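PDB 4TKC: mannose recognizing lectin from Marasmius oreades, which binds mannose as a fungal lectin of the bulb-type family, probably serving in carbohydrate recognition. Local coordinates for residues A[11-19]-A[57-65]; A[80-91]-A[103-112]. All blocks are in the same frame, centred on the assembly; numbering follows the deposited sequence.

Contact 1: A[11-19]-A[57-65]; sequences LPENGVIGR and NASFVKMQT. With BMA (beta-D-mannopyranose), chain B.
Ile-17 and Val-61 form a hydrogen-bonded antiparallel pair. Ile-17 N donates to Val-61 O at 2.9 Å, and Val-61 N returns a bond to Ile-17 O. The N-to-C directions of strands 15-18 and 60-63 are 168° apart, nearly antiparallel. Beyond them, a type II turn from Pro-12 to Gly-15 brings Asn-14 N into a hydrogen bond with Met-63 O.

Val-16 and Lys-62 face each other on the opposite sheet face from Ile-17 and Val-61. The Lys-62 chain is extended, with CG anti to the backbone N (chi1 -177°). Its CB touches Val-16 CG2. CG and CD run on past the same methyl, CG at 3.7 Å. CE is still close to Val-16 CG2. The tip, NZ, donates to water 2 at 2.7 Å, and that water donates to Asn-14 OD1. NZ also bonds to Pro-6 O of the second subunit, so the amine ties strand 60-63 to that subunit. A second water donates to Asn-14 OD1 and accepts from Thr-65 N.

At the other end Arg-19 reaches back along 57-59. Its chain is extended from CG to NE. Two nitrogens grip one carbonyl side-on: NE lies 2.8 Å from Ala-58 O, and NH1 bonds to Ala-58 O as well. This oxygen lies close to the guanidinium plane. NH1 also donates to Asn-57 OD1 at 2.8 Å, from above that carbonyl's plane. These bonds limit the rotation of the guanidinium.

Leu-11 CD2 packs on Met-63 CB at 3.9 Å, on the face shared with Ile-17 and Val-61.

Ser-59 and Phe-60 form a classic beta bulge opposite Tyr-72. Strand 60-63 leads into Gln-64, first residue of the Gln-x-Asp-x-Asn-x-Val-x-Tyr mannose motif. Strand 15-18 is outermost in this antiparallel sheet, as in the beta-prism II fold of bulb-type lectins.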
loop_
_atom_site.group_PDB
_atom_site.type_symbol
_atom_site.label_atom_id
_atom_site.label_comp_id
_atom_site.label_asym_id
_atom_site.label_seq_id
_atom_site.Cartn_x
_atom_site.Cartn_y
_atom_site.Cartn_z
ATOM N N LEU A 11 -4.900 2.169 8.070
ATOM C CA LEU A 11 -3.611 2.238 7.379
ATOM C C LEU A 11 -2.508 2.238 8.417
ATOM O O LEU A 11 -2.308 3.221 9.106
ATOM C CB LEU A 11 -3.521 3.523 6.533
ATOM C CG LEU A 11 -2.518 3.466 5.392
ATOM C CD1 LEU A 11 -2.873 2.357 4.400
ATOM C CD2 LEU A 11 -2.424 4.796 4.684
ATOM N N PRO A 12 -1.851 1.100 8.630
ATOM C CA PRO A 12 -0.718 1.045 9.560
ATOM C C PRO A 12 0.583 1.621 8.959
ATOM O O PRO A 12 0.587 2.052 7.811
ATOM C CB PRO A 12 -0.564 -0.462 9.831
ATOM C CG PRO A 12 -1.247 -1.144 8.709
ATOM C CD PRO A 12 -2.031 -0.169 7.900
ATOM N N GLU A 13 1.622 1.744 9.788
ATOM C CA GLU A 13 2.952 2.119 9.276
ATOM C C GLU A 13 3.366 1.253 8.091
ATOM O O GLU A 13 3.071 0.061 8.058
ATOM C CB GLU A 13 4.017 2.074 10.366
ATOM C CG GLU A 13 3.772 3.125 11.466
ATOM C CD GLU A 13 4.890 3.140 12.520
ATOM O OE1 GLU A 13 6.010 2.666 12.218
ATOM O OE2 GLU A 13 4.642 3.585 13.657
ATOM N N ASN A 14 3.865 1.976 7.113
ATOM C CA ASN A 14 4.212 1.413 5.779
ATOM C C ASN A 14 3.014 1.105 4.910
ATOM O O ASN A 14 3.133 0.566 3.824
ATOM C CB ASN A 14 5.111 0.160 5.849
ATOM C CG ASN A 14 6.489 0.494 6.333
ATOM O OD1 ASN A 14 7.096 1.471 5.854
ATOM N ND2 ASN A 14 6.942 -0.205 7.362
ATOM N N GLY A 15 1.827 1.451 5.376
ATOM C CA GLY A 15 0.655 1.273 4.569
ATOM C C GLY A 15 0.542 2.331 3.478
ATOM O O GLY A 15 0.700 3.528 3.752
ATOM N N VAL A 16 0.023 1.931 2.313
ATOM C CA VAL A 16 -0.161 2.827 1.206
ATOM C C VAL A 16 -1.479 2.572 0.511
ATOM O O VAL A 16 -1.843 1.431 0.211
ATOM C CB VAL A 16 0.952 2.655 0.132
ATOM C CG1 VAL A 16 0.562 3.402 -1.139
ATOM C CG2 VAL A 16 2.248 3.206 0.676
ATOM N N ILE A 17 -2.227 3.675 0.319
ATOM C CA ILE A 17 -3.432 3.671 -0.527
ATOM C C ILE A 17 -3.182 4.383 -1.847
ATOM O O ILE A 17 -2.832 5.565 -1.846
ATOM C CB ILE A 17 -4.593 4.520 0.060
ATOM C CG1 ILE A 17 -4.764 4.347 1.545
ATOM C CG2 ILE A 17 -5.882 4.236 -0.687
ATOM C CD1 ILE A 17 -5.850 5.240 2.100
ATOM N N GLY A 18 -3.278 3.664 -2.978
ATOM C CA GLY A 18 -3.172 4.331 -4.242
ATOM C C GLY A 18 -4.503 4.605 -4.920
ATOM O O GLY A 18 -5.556 4.439 -4.281
ATOM N N ARG A 19 -4.479 5.158 -6.124
ATOM C CA ARG A 19 -5.694 5.529 -6.873
ATOM C C ARG A 19 -6.569 4.319 -7.126
ATOM O O ARG A 19 -6.052 3.261 -7.579
ATOM C CB ARG A 19 -5.363 6.196 -8.195
ATOM C CG ARG A 19 -4.579 7.477 -8.048
ATOM C CD ARG A 19 -4.243 8.118 -9.380
ATOM N NE ARG A 19 -3.636 9.424 -9.187
ATOM C CZ ARG A 19 -3.203 10.206 -10.170
ATOM N NH1 ARG A 19 -2.674 11.390 -9.911
ATOM N NH2 ARG A 19 -3.369 9.832 -11.424
ATOM N N ASN A 57 -3.434 16.303 -7.725
ATOM C CA ASN A 57 -2.870 15.157 -8.483
ATOM C C ASN A 57 -2.213 14.140 -7.550
ATOM O O ASN A 57 -1.140 13.579 -7.868
ATOM C CB ASN A 57 -1.890 15.618 -9.556
ATOM C CG ASN A 57 -1.719 14.592 -10.641
ATOM O OD1 ASN A 57 -2.684 13.954 -11.079
ATOM N ND2 ASN A 57 -0.475 14.385 -11.041
ATOM N N ALA A 58 -2.854 13.850 -6.418
ATOM C CA ALA A 58 -2.374 12.812 -5.522
ATOM C C ALA A 58 -2.328 11.454 -6.222
ATOM O O ALA A 58 -3.272 11.081 -6.943
ATOM C CB ALA A 58 -3.237 12.714 -4.297
ATOM N N SER A 59 -1.191 10.758 -6.042
ATOM C CA SER A 59 -1.041 9.382 -6.479
ATOM C C SER A 59 -1.301 8.379 -5.346
ATOM O O SER A 59 -1.833 7.283 -5.567
ATOM C CB SER A 59 0.371 9.213 -7.014
ATOM O OG SER A 59 0.642 7.908 -7.466
ATOM N N PHE A 60 -0.858 8.705 -4.142
ATOM C CA PHE A 60 -1.022 7.764 -3.045
ATOM C C PHE A 60 -0.933 8.506 -1.694
ATOM O O PHE A 60 -0.336 9.574 -1.623
ATOM C CB PHE A 60 -0.010 6.568 -3.160
ATOM C CG PHE A 60 1.425 6.969 -3.023
ATOM C CD1 PHE A 60 2.177 7.243 -4.157
ATOM C CD2 PHE A 60 2.078 6.904 -1.797
ATOM C CE1 PHE A 60 3.509 7.573 -4.055
ATOM C CE2 PHE A 60 3.427 7.237 -1.702
ATOM C CZ PHE A 60 4.133 7.579 -2.836
ATOM N N VAL A 61 -1.417 7.824 -0.657
ATOM C CA VAL A 61 -1.260 8.222 0.739
ATOM C C VAL A 61 -0.481 7.137 1.492
ATOM O O VAL A 61 -0.776 5.956 1.328
ATOM C CB VAL A 61 -2.660 8.390 1.379
ATOM C CG1 VAL A 61 -2.605 8.498 2.900
ATOM C CG2 VAL A 61 -3.349 9.630 0.827
ATOM N N LYS A 62 0.507 7.547 2.285
ATOM C CA LYS A 62 1.323 6.614 3.025
ATOM C C LYS A 62 1.347 7.052 4.490
ATOM O O LYS A 62 1.749 8.190 4.799
ATOM C CB LYS A 62 2.751 6.581 2.428
ATOM C CG LYS A 62 3.682 5.569 3.107
ATOM C CD LYS A 62 4.904 5.326 2.234
ATOM C CE LYS A 62 5.718 4.122 2.671
ATOM N NZ LYS A 62 7.011 3.938 1.935
ATOM N N MET A 63 1.051 6.079 5.354
ATOM C CA MET A 63 1.221 6.231 6.802
ATOM C C MET A 63 2.660 5.794 7.098
ATOM O O MET A 63 2.992 4.588 6.966
ATOM C CB MET A 63 0.186 5.379 7.572
ATOM C CG MET A 63 0.341 5.338 9.080
ATOM S SD MET A 63 -0.190 6.827 9.921
ATOM C CE MET A 63 1.327 7.729 10.073
ATOM N N GLN A 64 3.545 6.742 7.312
ATOM C CA GLN A 64 4.977 6.434 7.323
ATOM C C GLN A 64 5.501 5.996 8.680
ATOM O O GLN A 64 4.973 6.392 9.750
ATOM C CB GLN A 64 5.748 7.679 6.888
ATOM C CG GLN A 64 5.360 8.155 5.504
ATOM C CD GLN A 64 6.136 9.354 5.025
ATOM O OE1 GLN A 64 6.688 10.146 5.806
ATOM N NE2 GLN A 64 6.123 9.534 3.716
ATOM N N THR A 65 6.658 5.329 8.629
ATOM C CA THR A 65 7.312 4.920 9.857
ATOM C C THR A 65 7.866 6.110 10.678
ATOM O O THR A 65 8.187 5.925 11.855
ATOM C CB THR A 65 8.466 3.982 9.576
ATOM O OG1 THR A 65 9.327 4.611 8.635
ATOM C CG2 THR A 65 7.985 2.642 8.981
HETATM C C1 BMA B . 8.751 15.067 6.336
HETATM C C2 BMA B . 8.737 13.549 6.185
HETATM C C3 BMA B . 8.724 13.253 4.696
HETATM C C4 BMA B . 7.563 13.976 3.994
HETATM C C5 BMA B . 7.566 15.478 4.295
HETATM C C6 BMA B . 6.393 16.170 3.601
HETATM O O1 BMA B . 8.800 15.311 7.745
HETATM O O2 BMA B . 7.620 12.978 6.880
HETATM O O3 BMA B . 8.660 11.834 4.532
HETATM O O4 BMA B . 7.640 13.797 2.578
HETATM O O5 BMA B . 7.571 15.621 5.722
HETATM O O6 BMA B . 5.707 17.126 4.427
HETATM O O HOH W 1 7.051 4.325 6.003
HETATM O O HOH W 2 8.029 1.735 3.217
#

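Contact 2: A[80-91]-A[103-112]; sequences WHTATNGDDHPY and VYAKGGKAVW. With BMA (beta-D-mannopyranose), chain B; MAN (alpha-D-mannopyranose), chain D.
Trp-112 takes a threonine methyl on its indole face and a tryptophan edge beside it. Thr-82 CG2 stands 3.7 Å from the centroid of the six-membered ring, only 17° off the normal, a CH-pi contact. The edge of Trp-80 points toward the face of Trp-112 in an offset edge-to-face pair. Their six-membered ring planes stand 65° apart, and Trp-80 CZ2 comes within 3.6 Å of Trp-112 CH2. With CG anti to the backbone N (chi1 -179°), the indole of Trp-112 lies across Thr-82.

Thr-82 and Val-103 meet tip to tip, methyl to methyl. Thr-84 CG2 lies against Trp-112 CB at 3.5 Å and also touches Val-111 CG2. Thr-82 OG1 donates to Thr-84 OG1, and the two hydroxyls go on to bond Cys-69 N and Gly-67 O respectively. The polar ends of both threonines are thus satisfied while their methyls pack on the second segment.

The far end is held by backbone. Lys-106 N donates to Asp-88 O at 2.9 Å, tilted out of the carbonyl plane. Asp-88 sits at the centre of an inverse gamma turn, and a cis peptide precedes Pro-90. Tyr-91 OH accepts from Asp-88 N, and Asp-88 O lies over one face of the ring, toward its rim. Its CE2 lies 3.6 Å from Ala-105 CB, while Val-103 CG1 and Val-111 CG2 sit at the ring edge.

Val-111 and Trp-112 both face Val-103 in a classic beta bulge. Tyr-104 OH hydrogen-bonds O4 of the alpha-mannose at 2.7 Å and is also bonded to Gln-96.

The segment 80-91 starts at strand 78-81, the outermost of one sheet. It crosses to the antiparallel sheet of strands 10-12, 92-95, 101-105 and 109-113, so the contact joins two sheets of the prism.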
loop_
_atom_site.group_PDB
_atom_site.type_symbol
_atom_site.label_atom_id
_atom_site.label_comp_id
_atom_site.label_asym_id
_atom_site.label_seq_id
_atom_site.Cartn_x
_atom_site.Cartn_y
_atom_site.Cartn_z
ATOM N N TRP A 80 0.029 16.608 0.757
ATOM C CA TRP A 80 -0.784 16.673 2.011
ATOM C C TRP A 80 0.013 16.006 3.114
ATOM O O TRP A 80 0.711 15.021 2.846
ATOM C CB TRP A 80 -2.073 15.884 1.855
ATOM C CG TRP A 80 -2.816 15.682 3.176
ATOM C CD1 TRP A 80 -3.308 16.652 4.021
ATOM C CD2 TRP A 80 -3.185 14.422 3.739
ATOM N NE1 TRP A 80 -3.897 16.048 5.115
ATOM C CE2 TRP A 80 -3.879 14.687 4.948
ATOM C CE3 TRP A 80 -3.015 13.074 3.310
ATOM C CZ2 TRP A 80 -4.377 13.678 5.757
ATOM C CZ3 TRP A 80 -3.558 12.069 4.089
ATOM C CH2 TRP A 80 -4.254 12.388 5.311
ATOM N N HIS A 81 0.040 16.532 4.322
ATOM C CA HIS A 81 0.617 15.795 5.423
ATOM C C HIS A 81 -0.022 16.202 6.737
ATOM O O HIS A 81 -0.485 17.331 6.904
ATOM C CB HIS A 81 2.150 15.917 5.439
ATOM C CG HIS A 81 2.642 17.314 5.549
ATOM N ND1 HIS A 81 3.152 17.832 6.723
ATOM C CD2 HIS A 81 2.699 18.310 4.637
ATOM C CE1 HIS A 81 3.507 19.091 6.528
ATOM N NE2 HIS A 81 3.206 19.417 5.281
ATOM N N THR A 82 -0.176 15.220 7.608
ATOM C CA THR A 82 -0.729 15.413 8.955
ATOM C C THR A 82 0.258 16.036 9.947
ATOM O O THR A 82 -0.158 16.562 10.990
ATOM C CB THR A 82 -1.253 14.097 9.525
ATOM O OG1 THR A 82 -0.158 13.149 9.534
ATOM C CG2 THR A 82 -2.347 13.534 8.614
ATOM N N ALA A 83 1.535 16.101 9.594
ATOM C CA ALA A 83 2.561 16.689 10.466
ATOM C C ALA A 83 2.555 16.097 11.878
ATOM O O ALA A 83 2.745 16.786 12.872
ATOM C CB ALA A 83 2.492 18.213 10.477
ATOM N N THR A 84 2.443 14.779 11.915
ATOM C CA THR A 84 2.333 14.017 13.119
ATOM C C THR A 84 3.610 13.264 13.520
ATOM O O THR A 84 3.574 12.466 14.478
ATOM C CB THR A 84 1.152 13.043 13.023
ATOM O OG1 THR A 84 1.108 12.414 11.748
ATOM C CG2 THR A 84 -0.123 13.798 13.186
ATOM N N ASN A 85 4.724 13.588 12.839
ATOM C CA ASN A 85 6.040 12.969 13.033
ATOM C C ASN A 85 6.324 12.867 14.521
ATOM O O ASN A 85 6.200 13.856 15.234
ATOM C CB ASN A 85 7.195 13.834 12.474
ATOM C CG ASN A 85 7.093 14.122 11.006
ATOM O OD1 ASN A 85 7.980 13.715 10.204
ATOM N ND2 ASN A 85 6.075 14.848 10.625
ATOM N N GLY A 86 6.701 11.693 14.975
ATOM C CA GLY A 86 7.108 11.486 16.335
ATOM C C GLY A 86 7.611 10.069 16.544
ATOM O O GLY A 86 7.681 9.251 15.604
ATOM N N ASP A 87 7.876 9.757 17.813
ATOM C CA ASP A 87 8.459 8.475 18.212
ATOM C C ASP A 87 7.474 7.561 18.971
ATOM O O ASP A 87 7.879 6.503 19.458
ATOM C CB ASP A 87 9.685 8.697 19.104
ATOM C CG ASP A 87 10.791 9.459 18.408
ATOM O OD1 ASP A 87 11.166 9.080 17.279
ATOM O OD2 ASP A 87 11.324 10.412 19.024
ATOM N N ASP A 88 6.189 7.936 19.011
ATOM C CA ASP A 88 5.180 7.188 19.786
ATOM C C ASP A 88 4.566 6.063 18.933
ATOM O O ASP A 88 3.350 6.052 18.721
ATOM C CB ASP A 88 4.102 8.109 20.342
ATOM C CG ASP A 88 4.593 8.923 21.522
ATOM O OD1 ASP A 88 5.643 8.563 22.101
ATOM O OD2 ASP A 88 3.920 9.908 21.886
ATOM N N HIS A 89 5.415 5.129 18.510
ATOM C CA HIS A 89 5.025 3.978 17.679
ATOM C C HIS A 89 4.193 2.971 18.492
ATOM O O HIS A 89 4.438 2.794 19.684
ATOM C CB HIS A 89 6.256 3.276 17.090
ATOM C CG HIS A 89 7.087 4.178 16.252
ATOM N ND1 HIS A 89 6.716 4.549 14.975
ATOM C CD2 HIS A 89 8.168 4.929 16.560
ATOM C CE1 HIS A 89 7.585 5.423 14.499
ATOM N NE2 HIS A 89 8.497 5.644 15.428
ATOM N N PRO A 90 3.259 2.269 17.816
ATOM C CA PRO A 90 2.967 2.358 16.368
ATOM C C PRO A 90 2.008 3.492 16.044
ATOM O O PRO A 90 1.116 3.830 16.887
ATOM C CB PRO A 90 2.258 1.034 16.075
ATOM C CG PRO A 90 1.562 0.708 17.360
ATOM C CD PRO A 90 2.465 1.210 18.471
ATOM N N TYR A 91 2.061 4.023 14.831
ATOM C CA TYR A 91 1.077 5.009 14.328
ATOM C C TYR A 91 0.117 4.318 13.379
ATOM O O TYR A 91 0.529 3.383 12.631
ATOM C CB TYR A 91 1.835 6.117 13.591
ATOM C CG TYR A 91 2.612 7.049 14.487
ATOM C CD1 TYR A 91 3.915 6.779 14.850
ATOM C CD2 TYR A 91 1.984 8.200 15.011
ATOM C CE1 TYR A 91 4.620 7.586 15.711
ATOM C CE2 TYR A 91 2.667 9.016 15.882
ATOM C CZ TYR A 91 3.962 8.723 16.237
ATOM O OH TYR A 91 4.601 9.563 17.100
ATOM N N VAL A 103 -5.346 9.998 13.004
ATOM C CA VAL A 103 -3.978 9.438 13.205
ATOM C C VAL A 103 -3.808 9.217 14.697
ATOM O O VAL A 103 -3.872 10.180 15.496
ATOM C CB VAL A 103 -2.851 10.354 12.710
ATOM C CG1 VAL A 103 -1.507 9.707 13.026
ATOM C CG2 VAL A 103 -2.972 10.628 11.206
ATOM N N TYR A 104 -3.730 7.960 15.079
ATOM C CA TYR A 104 -3.463 7.529 16.428
ATOM C C TYR A 104 -1.989 7.183 16.625
ATOM O O TYR A 104 -1.388 6.450 15.800
ATOM C CB TYR A 104 -4.293 6.294 16.775
ATOM C CG TYR A 104 -5.769 6.565 17.035
ATOM C CD1 TYR A 104 -6.208 7.196 18.215
ATOM C CD2 TYR A 104 -6.713 6.244 16.090
ATOM C CE1 TYR A 104 -7.542 7.447 18.420
ATOM C CE2 TYR A 104 -8.057 6.456 16.323
ATOM C CZ TYR A 104 -8.459 7.087 17.477
ATOM O OH TYR A 104 -9.799 7.365 17.712
ATOM N N ALA A 105 -1.382 7.665 17.691
ATOM C CA ALA A 105 -0.105 7.222 18.201
ATOM C C ALA A 105 -0.343 6.126 19.228
ATOM O O ALA A 105 -1.493 5.723 19.436
ATOM C CB ALA A 105 0.680 8.378 18.806
ATOM N N LYS A 106 0.748 5.606 19.798
ATOM C CA LYS A 106 0.670 4.518 20.759
ATOM C C LYS A 106 -0.448 4.726 21.777
ATOM O O LYS A 106 -0.699 5.839 22.221
ATOM C CB LYS A 106 2.004 4.362 21.502
ATOM C CG LYS A 106 2.103 3.133 22.386
ATOM C CD LYS A 106 3.431 3.087 23.129
ATOM C CE LYS A 106 3.424 2.021 24.219
ATOM N NZ LYS A 106 4.682 2.000 25.019
ATOM N N GLY A 107 -1.141 3.656 22.142
ATOM C CA GLY A 107 -2.060 3.744 23.261
ATOM C C GLY A 107 -3.357 4.429 22.900
ATOM O O GLY A 107 -4.067 4.895 23.773
ATOM N N GLY A 108 -3.654 4.504 21.602
ATOM C CA GLY A 108 -4.879 5.157 21.149
ATOM C C GLY A 108 -4.927 6.659 21.384
ATOM O O GLY A 108 -5.998 7.221 21.428
ATOM N N LYS A 109 -3.768 7.316 21.343
ATOM C CA LYS A 109 -3.660 8.769 21.469
ATOM C C LYS A 109 -3.886 9.449 20.118
ATOM O O LYS A 109 -3.072 9.254 19.208
ATOM C CB LYS A 109 -2.296 9.165 22.043
ATOM C CG LYS A 109 -2.007 10.659 22.161
ATOM C CD LYS A 109 -3.060 11.432 22.929
ATOM C CE LYS A 109 -2.797 12.929 22.770
ATOM N NZ LYS A 109 -3.821 13.744 23.461
ATOM N N ALA A 110 -5.007 10.183 19.974
ATOM C CA ALA A 110 -5.300 10.869 18.737
ATOM C C ALA A 110 -4.347 12.041 18.657
ATOM O O ALA A 110 -4.335 12.885 19.575
ATOM C CB ALA A 110 -6.772 11.330 18.679
ATOM N N VAL A 111 -3.539 12.101 17.590
ATOM C CA VAL A 111 -2.638 13.234 17.364
ATOM C C VAL A 111 -2.983 14.096 16.132
ATOM O O VAL A 111 -2.374 15.139 15.888
ATOM C CB VAL A 111 -1.162 12.771 17.269
ATOM C CG1 VAL A 111 -0.716 12.211 18.598
ATOM C CG2 VAL A 111 -0.899 11.699 16.183
ATOM N N TRP A 112 -3.982 13.657 15.387
ATOM C CA TRP A 112 -4.518 14.402 14.265
ATOM C C TRP A 112 -5.877 13.795 13.897
ATOM O O TRP A 112 -6.129 12.591 14.059
ATOM C CB TRP A 112 -3.575 14.364 13.055
ATOM C CG TRP A 112 -4.047 15.138 11.861
ATOM C CD1 TRP A 112 -3.681 16.399 11.519
ATOM C CD2 TRP A 112 -4.932 14.684 10.814
ATOM N NE1 TRP A 112 -4.317 16.783 10.371
ATOM C CE2 TRP A 112 -5.073 15.742 9.904
ATOM C CE3 TRP A 112 -5.668 13.515 10.599
ATOM C CZ2 TRP A 112 -5.884 15.648 8.769
ATOM C CZ3 TRP A 112 -6.461 13.429 9.499
ATOM C CH2 TRP A 112 -6.544 14.477 8.574
HETATM C C1 BMA B . 8.751 15.067 6.336
HETATM C C2 BMA B . 8.737 13.549 6.185
HETATM C C3 BMA B . 8.724 13.253 4.696
HETATM C C4 BMA B . 7.563 13.976 3.994
HETATM C C5 BMA B . 7.566 15.478 4.295
HETATM C C6 BMA B . 6.393 16.170 3.601
HETATM O O1 BMA B . 8.800 15.311 7.745
HETATM O O2 BMA B . 7.620 12.978 6.880
HETATM O O3 BMA B . 8.660 11.834 4.532
HETATM O O4 BMA B . 7.640 13.797 2.578
HETATM O O5 BMA B . 7.571 15.621 5.722
HETATM O O6 BMA B . 5.707 17.126 4.427
HETATM C C1 MAN D . -13.794 11.923 18.610
HETATM C C2 MAN D . -13.875 10.467 18.166
HETATM C C3 MAN D . -12.661 9.724 18.714
HETATM C C4 MAN D . -11.365 10.416 18.260
HETATM C C5 MAN D . -11.385 11.884 18.699
HETATM C C6 MAN D . -10.208 12.639 18.133
HETATM O O1 MAN D . -13.956 12.019 20.010
HETATM O O2 MAN D . -13.938 10.448 16.767
HETATM O O3 MAN D . -12.696 8.403 18.220
HETATM O O4 MAN D . -10.252 9.737 18.815
HETATM O O5 MAN D . -12.580 12.532 18.260
HETATM O O6 MAN D . -10.150 13.931 18.698
HETATM O O HOH W 3 -1.602 3.699 16.661
#

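Contact 1 closes along the chain before contact 2 opens, and their centres lie about 14 Å apart. They meet at the carboxylate of Glu-13, whose OE2 is 2.6 Å from His-89 ND1 and 2.9 Å from Tyr-91 N, both probable hydrogen bonds. The turn of contact 1 is thereby tied to the loop of contact 2. Both reach the beta-mannose pocket: contact 1 supplies Gln-64, and contact 2 supplies His-81 and Asn-85. Asp-66, Asn-68, Tyr-72 and Ala-78 complete it. Contact 2 alone of the two also lines the alpha-mannose pocket, through Tyr-104 and Ala-110. It therefore spans two separate sugar sites.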